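PDB 6EWJ: putative capsular polysaccharide biosynthesis protein from Streptococcus pneumoniae serotype 4, which probably acts as a pyridoxal phosphate-dependent sugar aminotransferase in the making of pneumococcal teichoic acid. Local coordinates for residues R170-L181 and S190-F201; T65-R73 and A92-V100. All blocks are in the same frame, centred on the assembly; numbering follows the deposited sequence.

Both contacts belong to the large PLP-binding domain of the aminotransferase fold, and their centres lie about 13 Å apart. Contact 2 comes first along the chain and closes before contact 1 opens. It pairs helices 64-74 and 92-99, which pack on the central seven-stranded sheet. Contact 1 joins two neighbouring parallel strands of that sheet, 172-177 and 196-200. The two meet directly: Leu68 packs on Val174 and Ser198, Ile71 packs on Phe196, and Asp176 OD2 hydrogen-bonds to Ser93 OG. Thr65 in contact 2 and His179 and Ser200 in contact 1 bind pyridoxal phosphate in the cofactor-bound protein; this apo structure has none. Sheet and helices thus both contribute residues to the cofactor site.

Contact 1. Residues R170-L181 and S190-F201; sequences RIVIVSDSAHAL and SGSIADFTSFSF
Arg170 and Asp195 form a salt bridge at the start of a parallel strand pair, 172-177 beside 196-200, in the central sheet of the PLP-dependent aminotransferase fold. Arg170 CG lies between the backbone N and the carbonyl carbon (chi1 53°), and the chain then runs extended to bring the guanidinium to Asp195. The guanidinium meets the carboxylate end-on: NH1 of Arg170 reaches OD2 of Asp195 at 2.7 Å, and NH2 reaches OD1. Both bonds are nearly straight and use the syn sides. The two planes are 28° apart. OD2 of Asp195 also takes the backbone N of Ile173 on its anti lone pair, at 2.9 Å. Asp195 is therefore tied both to a side chain and to the neighbouring strand. NH1 of Arg170 bonds to Ile171 O as well, which steadies the guanidinium.

Beyond this anchor the backbone ladder runs from Ser175 N to Phe196 O and from Ser198 N to Ser175 O. Beside Ala180, the hydroxyls Ser177 OG and Ser190 OG share a hydrogen bond of 2.7 Å. On the same side of the sheet, Leu181 CD1 makes a CH-pi contact over one face of the Phe199 ring, 4.0 Å from its centroid. Thr197 CG2 lies over the opposite face, offset toward the ring atoms.

Further out, Ser175 OG bonds to Glu136, and Ser93 is the outside partner of Asp176 OD2. Just before the cofactor-site residue His179, Asp176 OD1 accepts Ala178 N at 3.0 Å in an Asx turn.

Contact 2. Residues T65-R73 and A92-V100; sequences TAALELILR and ASCSVITHV
Segment 65-73 of helix 64-74 and helix 92-99 run in the same general direction, with the axes of these short segments 9.1 Å apart at closest approach and a crossing angle of -41°. They pack on each other beside the central sheet of the aminotransferase fold, with one knob-into-hole contact between them. The knob is Val96, seated among Thr65, Leu68, Glu69 and Leu72. Its two methyls divide the hole. CG1 of Val96 faces CG2 of Thr65 at 3.7 Å, while CG2 of Val96 touches CD1 of Leu72 at 3.8 Å and also meets Leu68 CG. The cofactor-site residue Thr65 also sets its OG1 against Ala92 CB.

Glu69, His99 and Arg73 form a polar chain beside this packing. The Glu69 side chain extends from a CG anti to the backbone N (chi1 -165°) and carries its carboxylate to His99. His99 ND1 donates to Glu69 OE1 at 2.7 Å. The acceptor lies in the ring plane, but the donor stands above the carboxylate plane. Arg73 NE and NH2 grip Glu69 OE2 side-on in a salt bridge one helical turn along. NE2 of His99 bonds to Pro260 O of the second subunit, and its ring stacks on Tyr262 of that subunit. On the Arg73 side, Val100 CG1 lies over the centre of the guanidinium, 3.8 Å from Arg73 CZ.

Contact 1. Residues R170-L181 and S190-F201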
loop_
_atom_site.group_PDB
_atom_site.type_symbol
_atom_site.label_atom_id
_atom_site.label_comp_id
_atom_site.label_asym_id
_atom_site.label_seq_id
_atom_site.Cartn_x
_atom_site.Cartn_y
_atom_site.Cartn_z
ATOM N N ARG A 170 14.174 15.374 -21.729
ATOM C CA ARG A 170 14.764 16.282 -20.781
ATOM C C ARG A 170 14.489 15.743 -19.367
ATOM O O ARG A 170 13.781 14.733 -19.197
ATOM C CB ARG A 170 14.156 17.681 -20.963
ATOM C CG ARG A 170 12.621 17.752 -20.929
ATOM C CD ARG A 170 12.156 19.172 -20.572
ATOM N NE ARG A 170 10.693 19.334 -20.612
ATOM C CZ ARG A 170 9.856 19.027 -19.623
ATOM N NH1 ARG A 170 10.295 18.489 -18.489
ATOM N NH2 ARG A 170 8.553 19.239 -19.768
ATOM N N ILE A 171 15.016 16.435 -18.368
ATOM C CA ILE A 171 14.688 16.166 -16.965
ATOM C C ILE A 171 13.187 16.342 -16.773
ATOM O O ILE A 171 12.615 17.323 -17.227
ATOM C CB ILE A 171 15.471 17.099 -16.006
ATOM C CG1 ILE A 171 16.963 16.754 -16.029
ATOM C CG2 ILE A 171 14.981 16.945 -14.566
ATOM C CD1 ILE A 171 17.883 17.822 -15.486
ATOM N N VAL A 172 12.563 15.390 -16.085
ATOM C CA VAL A 172 11.132 15.428 -15.820
ATOM C C VAL A 172 10.944 16.088 -14.459
ATOM O O VAL A 172 11.680 15.754 -13.479
ATOM C CB VAL A 172 10.508 14.007 -15.902
ATOM C CG1 VAL A 172 9.050 14.020 -15.439
ATOM C CG2 VAL A 172 10.603 13.448 -17.321
ATOM N N ILE A 173 9.962 16.999 -14.362
ATOM C CA ILE A 173 9.710 17.695 -13.122
ATOM C C ILE A 173 8.483 17.152 -12.478
ATOM O O ILE A 173 7.419 17.249 -13.054
ATOM C CB ILE A 173 9.591 19.221 -13.298
ATOM C CG1 ILE A 173 10.859 19.763 -13.959
ATOM C CG2 ILE A 173 9.391 19.867 -11.934
ATOM C CD1 ILE A 173 10.830 21.248 -14.235
ATOM N N VAL A 174 8.651 16.594 -11.273
ATOM C CA VAL A 174 7.588 15.915 -10.555
ATOM C C VAL A 174 7.309 16.689 -9.288
ATOM O O VAL A 174 8.130 16.699 -8.355
ATOM C CB VAL A 174 7.986 14.490 -10.183
ATOM C CG1 VAL A 174 6.912 13.832 -9.326
ATOM C CG2 VAL A 174 8.288 13.698 -11.451
ATOM N N SER A 175 6.126 17.272 -9.205
ATOM C CA SER A 175 5.714 18.011 -8.017
ATOM C C SER A 175 5.325 17.118 -6.843
ATOM O O SER A 175 4.376 16.299 -6.971
ATOM C CB SER A 175 4.502 18.910 -8.331
ATOM O OG SER A 175 4.021 19.498 -7.107
ATOM N N ASP A 176 5.991 17.297 -5.696
ATOM C CA ASP A 176 5.432 16.825 -4.448
ATOM C C ASP A 176 4.430 17.816 -3.908
ATOM O O ASP A 176 4.786 18.773 -3.215
ATOM C CB ASP A 176 6.511 16.509 -3.412
ATOM C CG ASP A 176 5.930 16.001 -2.108
ATOM O OD1 ASP A 176 4.688 15.959 -1.938
ATOM O OD2 ASP A 176 6.724 15.639 -1.199
ATOM N N SER A 177 3.159 17.595 -4.279
ATOM C CA SER A 177 2.009 18.415 -3.837
ATOM C C SER A 177 1.204 17.797 -2.688
ATOM O O SER A 177 -0.011 17.964 -2.580
ATOM C CB SER A 177 1.099 18.710 -5.016
ATOM O OG SER A 177 1.691 19.693 -5.836
ATOM N N ALA A 178 1.880 17.113 -1.795
ATOM C CA ALA A 178 1.201 16.580 -0.645
ATOM C C ALA A 178 0.413 17.707 0.075
ATOM O O ALA A 178 -0.641 17.456 0.606
ATOM C CB ALA A 178 2.189 15.866 0.290
ATOM N N HIS A 179 0.996 18.900 0.155
ATOM C CA HIS A 179 0.426 19.987 0.892
ATOM C C HIS A 179 -0.399 20.920 0.030
ATOM O O HIS A 179 -0.877 21.929 0.531
ATOM C CB HIS A 179 1.537 20.819 1.536
ATOM C CG HIS A 179 2.429 20.063 2.469
ATOM N ND1 HIS A 179 3.528 20.649 3.040
ATOM C CD2 HIS A 179 2.381 18.801 2.965
ATOM C CE1 HIS A 179 4.135 19.788 3.837
ATOM N NE2 HIS A 179 3.458 18.649 3.815
ATOM N N ALA A 180 -0.588 20.594 -1.250
ATOM C CA ALA A 180 -0.974 21.607 -2.251
ATOM C C ALA A 180 -2.186 21.285 -3.107
ATOM O O ALA A 180 -2.418 21.965 -4.115
ATOM C CB ALA A 180 0.218 21.986 -3.117
ATOM N N LEU A 181 -3.027 20.333 -2.679
ATOM C CA LEU A 181 -4.280 20.160 -3.418
ATOM C C LEU A 181 -5.107 21.459 -3.322
ATOM O O LEU A 181 -5.418 21.922 -2.200
ATOM C CB LEU A 181 -5.089 19.014 -2.912
ATOM C CG LEU A 181 -6.392 18.777 -3.707
ATOM C CD1 LEU A 181 -6.125 18.259 -5.126
ATOM C CD2 LEU A 181 -7.259 17.826 -2.900
ATOM N N SER A 190 -2.378 23.332 -9.015
ATOM C CA SER A 190 -1.326 22.327 -8.802
ATOM C C SER A 190 -1.894 21.025 -9.346
ATOM O O SER A 190 -3.127 20.790 -9.249
ATOM C CB SER A 190 -0.921 22.217 -7.341
ATOM O OG SER A 190 0.356 21.583 -7.260
ATOM N N GLY A 191 -1.050 20.271 -10.026
ATOM C CA GLY A 191 -1.495 19.126 -10.835
ATOM C C GLY A 191 -1.284 19.399 -12.323
ATOM O O GLY A 191 -0.809 18.542 -13.036
ATOM N N SER A 192 -1.580 20.638 -12.740
ATOM C CA SER A 192 -1.449 21.085 -14.130
ATOM C C SER A 192 -0.128 21.783 -14.449
ATOM O O SER A 192 0.085 22.182 -15.580
ATOM C CB SER A 192 -2.599 22.038 -14.485
ATOM O OG SER A 192 -2.468 23.302 -13.857
ATOM N N ILE A 193 0.791 21.883 -13.489
ATOM C CA ILE A 193 1.979 22.714 -13.675
ATOM C C ILE A 193 3.224 21.862 -13.976
ATOM O O ILE A 193 3.919 22.078 -14.963
ATOM C CB ILE A 193 2.184 23.602 -12.465
ATOM C CG1 ILE A 193 0.913 24.412 -12.187
ATOM C CG2 ILE A 193 3.365 24.552 -12.693
ATOM C CD1 ILE A 193 0.755 24.802 -10.738
ATOM N N ALA A 194 3.522 20.952 -13.071
ATOM C CA ALA A 194 4.620 20.038 -13.244
ATOM C C ALA A 194 4.260 19.003 -14.288
ATOM O O ALA A 194 3.098 18.856 -14.664
ATOM C CB ALA A 194 4.936 19.368 -11.927
ATOM N N ASP A 195 5.276 18.299 -14.757
ATOM C CA ASP A 195 5.072 17.156 -15.654
ATOM C C ASP A 195 4.209 16.062 -15.010
ATOM O O ASP A 195 3.239 15.564 -15.588
ATOM C CB ASP A 195 6.417 16.613 -16.117
ATOM C CG ASP A 195 7.196 17.611 -16.919
ATOM O OD1 ASP A 195 6.620 18.262 -17.832
ATOM O OD2 ASP A 195 8.420 17.752 -16.672
ATOM N N PHE A 196 4.544 15.711 -13.794
ATOM C CA PHE A 196 3.730 14.807 -12.969
ATOM C C PHE A 196 3.580 15.441 -11.596
ATOM O O PHE A 196 4.467 16.221 -11.161
ATOM C CB PHE A 196 4.397 13.413 -12.810
ATOM C CG PHE A 196 4.523 12.630 -14.070
ATOM C CD1 PHE A 196 5.560 12.883 -14.960
ATOM C CD2 PHE A 196 3.654 11.598 -14.349
ATOM C CE1 PHE A 196 5.686 12.156 -16.125
ATOM C CE2 PHE A 196 3.776 10.842 -15.503
ATOM C CZ PHE A 196 4.790 11.124 -16.402
ATOM N N THR A 197 2.493 15.097 -10.906
ATOM C CA THR A 197 2.240 15.584 -9.553
ATOM C C THR A 197 1.726 14.451 -8.650
ATOM O O THR A 197 0.830 13.687 -9.056
ATOM C CB THR A 197 1.246 16.768 -9.558
ATOM O OG1 THR A 197 1.723 17.793 -10.448
ATOM C CG2 THR A 197 1.059 17.358 -8.170
ATOM N N SER A 198 2.247 14.378 -7.425
ATOM C CA SER A 198 1.622 13.582 -6.347
ATOM C C SER A 198 0.925 14.439 -5.307
ATOM O O SER A 198 1.453 15.430 -4.851
ATOM C CB SER A 198 2.648 12.678 -5.583
ATOM O OG SER A 198 3.768 13.445 -5.233
ATOM N N PHE A 199 -0.223 13.972 -4.884
ATOM C CA PHE A 199 -1.010 14.554 -3.825
ATOM C C PHE A 199 -1.200 13.586 -2.679
ATOM O O PHE A 199 -1.156 12.345 -2.867
ATOM C CB PHE A 199 -2.405 14.906 -4.365
ATOM C CG PHE A 199 -2.417 16.031 -5.373
ATOM C CD1 PHE A 199 -2.318 17.342 -4.962
ATOM C CD2 PHE A 199 -2.585 15.770 -6.748
ATOM C CE1 PHE A 199 -2.316 18.403 -5.886
ATOM C CE2 PHE A 199 -2.602 16.812 -7.676
ATOM C CZ PHE A 199 -2.488 18.116 -7.236
ATOM N N SER A 200 -1.489 14.136 -1.505
ATOM C CA SER A 200 -1.643 13.329 -0.290
ATOM C C SER A 200 -3.022 13.656 0.259
ATOM O O SER A 200 -3.363 14.816 0.368
ATOM C CB SER A 200 -0.644 13.680 0.808
ATOM O OG SER A 200 -0.906 12.953 1.999
ATOM N N PHE A 201 -3.711 12.606 0.698
ATOM C CA PHE A 201 -4.973 12.705 1.397
ATOM C C PHE A 201 -4.856 12.058 2.765
ATOM O O PHE A 201 -5.841 11.538 3.333
ATOM C CB PHE A 201 -6.111 12.011 0.579
ATOM C CG PHE A 201 -6.091 12.272 -0.886
ATOM C CD1 PHE A 201 -5.826 13.533 -1.417
ATOM C CD2 PHE A 201 -6.457 11.278 -1.752
ATOM C CE1 PHE A 201 -5.849 13.750 -2.792
ATOM C CE2 PHE A 201 -6.539 11.506 -3.136
ATOM C CZ PHE A 201 -6.197 12.720 -3.644
#

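Contact 2. Residues T65-R73 and A92-V100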
loop_
_atom_site.group_PDB
_atom_site.type_symbol
_atom_site.label_atom_id
_atom_site.label_comp_id
_atom_site.label_asym_id
_atom_site.label_seq_id
_atom_site.Cartn_x
_atom_site.Cartn_y
_atom_site.Cartn_z
ATOM N N THR A 65 3.069 8.751 -0.986
ATOM C CA THR A 65 4.332 8.091 -1.118
ATOM C C THR A 65 4.252 7.033 -2.218
ATOM O O THR A 65 5.174 6.957 -3.049
ATOM C CB THR A 65 4.768 7.413 0.208
ATOM O OG1 THR A 65 4.869 8.387 1.233
ATOM C CG2 THR A 65 6.110 6.782 0.083
ATOM N N ALA A 66 3.158 6.230 -2.214
ATOM C CA ALA A 66 2.874 5.322 -3.322
ATOM C C ALA A 66 2.845 6.019 -4.679
ATOM O O ALA A 66 3.401 5.497 -5.664
ATOM C CB ALA A 66 1.593 4.554 -3.089
ATOM N N ALA A 67 2.152 7.177 -4.760
ATOM C CA ALA A 67 2.027 7.895 -6.009
ATOM C C ALA A 67 3.358 8.367 -6.528
ATOM O O ALA A 67 3.689 8.188 -7.704
ATOM C CB ALA A 67 1.071 9.084 -5.856
ATOM N N LEU A 68 4.151 8.997 -5.646
ATOM C CA LEU A 68 5.471 9.492 -6.048
ATOM C C LEU A 68 6.387 8.332 -6.474
ATOM O O LEU A 68 7.029 8.367 -7.535
ATOM C CB LEU A 68 6.108 10.299 -4.920
ATOM C CG LEU A 68 7.250 11.267 -5.218
ATOM C CD1 LEU A 68 6.948 12.254 -6.347
ATOM C CD2 LEU A 68 7.639 12.008 -3.928
ATOM N N GLU A 69 6.425 7.269 -5.691
ATOM C CA GLU A 69 7.148 6.070 -6.142
ATOM C C GLU A 69 6.710 5.591 -7.516
ATOM O O GLU A 69 7.568 5.220 -8.357
ATOM C CB GLU A 69 7.089 4.902 -5.111
ATOM C CG GLU A 69 8.110 3.828 -5.411
ATOM C CD GLU A 69 8.412 2.871 -4.239
ATOM O OE1 GLU A 69 8.240 3.246 -3.054
ATOM O OE2 GLU A 69 8.876 1.734 -4.488
ATOM N N LEU A 70 5.393 5.459 -7.726
ATOM C CA LEU A 70 4.917 4.925 -9.017
ATOM C C LEU A 70 5.285 5.810 -10.182
ATOM O O LEU A 70 5.615 5.309 -11.246
ATOM C CB LEU A 70 3.430 4.605 -9.013
ATOM C CG LEU A 70 3.029 3.367 -8.171
ATOM C CD1 LEU A 70 1.611 2.971 -8.539
ATOM C CD2 LEU A 70 3.972 2.178 -8.305
ATOM N N ILE A 71 5.253 7.119 -9.978
ATOM C CA ILE A 71 5.717 8.047 -11.013
ATOM C C ILE A 71 7.168 7.701 -11.414
ATOM O O ILE A 71 7.490 7.552 -12.596
ATOM C CB ILE A 71 5.599 9.521 -10.542
ATOM C CG1 ILE A 71 4.115 9.897 -10.399
ATOM C CG2 ILE A 71 6.309 10.451 -11.522
ATOM C CD1 ILE A 71 3.851 11.197 -9.671
ATOM N N LEU A 72 8.024 7.559 -10.393
ATOM C CA LEU A 72 9.381 7.161 -10.647
ATOM C C LEU A 72 9.473 5.833 -11.345
ATOM O O LEU A 72 10.296 5.672 -12.239
ATOM C CB LEU A 72 10.202 7.141 -9.356
ATOM C CG LEU A 72 10.377 8.452 -8.611
ATOM C CD1 LEU A 72 11.327 8.200 -7.439
ATOM C CD2 LEU A 72 10.894 9.560 -9.507
ATOM N N ARG A 73 8.650 4.855 -10.938
ATOM C CA ARG A 73 8.698 3.550 -11.597
ATOM C C ARG A 73 8.150 3.587 -13.036
ATOM O O ARG A 73 8.660 2.890 -13.911
ATOM C CB ARG A 73 8.009 2.466 -10.771
ATOM C CG ARG A 73 8.707 2.205 -9.457
ATOM C CD ARG A 73 8.054 1.093 -8.667
ATOM N NE ARG A 73 8.791 0.860 -7.434
ATOM C CZ ARG A 73 9.935 0.205 -7.305
ATOM N NH1 ARG A 73 10.546 -0.392 -8.325
ATOM N NH2 ARG A 73 10.486 0.115 -6.095
ATOM N N ALA A 92 9.589 11.391 2.976
ATOM C CA ALA A 92 8.899 10.697 1.902
ATOM C C ALA A 92 9.204 11.223 0.469
ATOM O O ALA A 92 9.161 10.422 -0.478
ATOM C CB ALA A 92 7.436 10.703 2.163
ATOM N N SER A 93 9.568 12.507 0.331
ATOM C CA SER A 93 9.987 13.044 -0.979
ATOM C C SER A 93 11.258 12.338 -1.479
ATOM O O SER A 93 11.478 12.282 -2.681
ATOM C CB SER A 93 10.221 14.582 -0.956
ATOM O OG SER A 93 9.289 15.291 -0.134
ATOM N N CYS A 94 12.093 11.881 -0.564
ATOM C CA CYS A 94 13.401 11.341 -0.848
ATOM C C CYS A 94 13.505 9.832 -0.773
ATOM O O CYS A 94 14.235 9.208 -1.566
ATOM C CB CYS A 94 14.400 11.980 0.111
ATOM S SG CYS A 94 16.136 11.740 -0.399
ATOM N N SER A 95 12.821 9.242 0.203
ATOM C CA SER A 95 12.881 7.806 0.420
ATOM C C SER A 95 12.491 7.005 -0.813
ATOM O O SER A 95 13.084 5.970 -1.093
ATOM C CB SER A 95 11.956 7.391 1.559
ATOM O OG SER A 95 10.621 7.699 1.273
ATOM N N VAL A 96 11.552 7.513 -1.582
ATOM C CA VAL A 96 11.131 6.806 -2.805
ATOM C C VAL A 96 12.237 6.695 -3.850
ATOM O O VAL A 96 12.227 5.784 -4.662
ATOM C CB VAL A 96 9.851 7.442 -3.434
ATOM C CG1 VAL A 96 8.662 7.424 -2.451
ATOM C CG2 VAL A 96 10.098 8.823 -3.943
ATOM N N ILE A 97 13.172 7.651 -3.838
ATOM C CA ILE A 97 14.319 7.634 -4.732
ATOM C C ILE A 97 15.147 6.418 -4.407
ATOM O O ILE A 97 15.560 5.651 -5.311
ATOM C CB ILE A 97 15.174 8.891 -4.587
ATOM C CG1 ILE A 97 14.327 10.153 -4.888
ATOM C CG2 ILE A 97 16.378 8.811 -5.515
ATOM C CD1 ILE A 97 14.947 11.440 -4.424
ATOM N N THR A 98 15.344 6.179 -3.113
ATOM C CA THR A 98 16.150 5.023 -2.698
ATOM C C THR A 98 15.371 3.739 -2.981
ATOM O O THR A 98 15.981 2.707 -3.311
ATOM C CB THR A 98 16.602 5.094 -1.231
ATOM O OG1 THR A 98 15.475 4.984 -0.365
ATOM C CG2 THR A 98 17.326 6.419 -0.946
ATOM N N HIS A 99 14.045 3.783 -2.884
ATOM C CA HIS A 99 13.235 2.605 -3.174
ATOM C C HIS A 99 13.422 2.052 -4.563
ATOM O O HIS A 99 13.487 0.821 -4.739
ATOM C CB HIS A 99 11.758 2.847 -2.961
ATOM C CG HIS A 99 11.391 3.102 -1.536
ATOM N ND1 HIS A 99 10.100 3.388 -1.150
ATOM C CD2 HIS A 99 12.139 3.114 -0.402
ATOM C CE1 HIS A 99 10.064 3.586 0.152
ATOM N NE2 HIS A 99 11.303 3.468 0.626
ATOM N N VAL A 100 13.543 2.930 -5.553
ATOM C CA VAL A 100 13.744 2.501 -6.932
ATOM C C VAL A 100 15.210 2.291 -7.268
ATOM O O VAL A 100 15.561 1.916 -8.380
ATOM C CB VAL A 100 13.087 3.493 -7.940
ATOM C CG1 VAL A 100 11.633 3.631 -7.644
ATOM C CG2 VAL A 100 13.787 4.861 -7.928
HETATM O O HOH W 1 13.150 -1.436 -7.229
#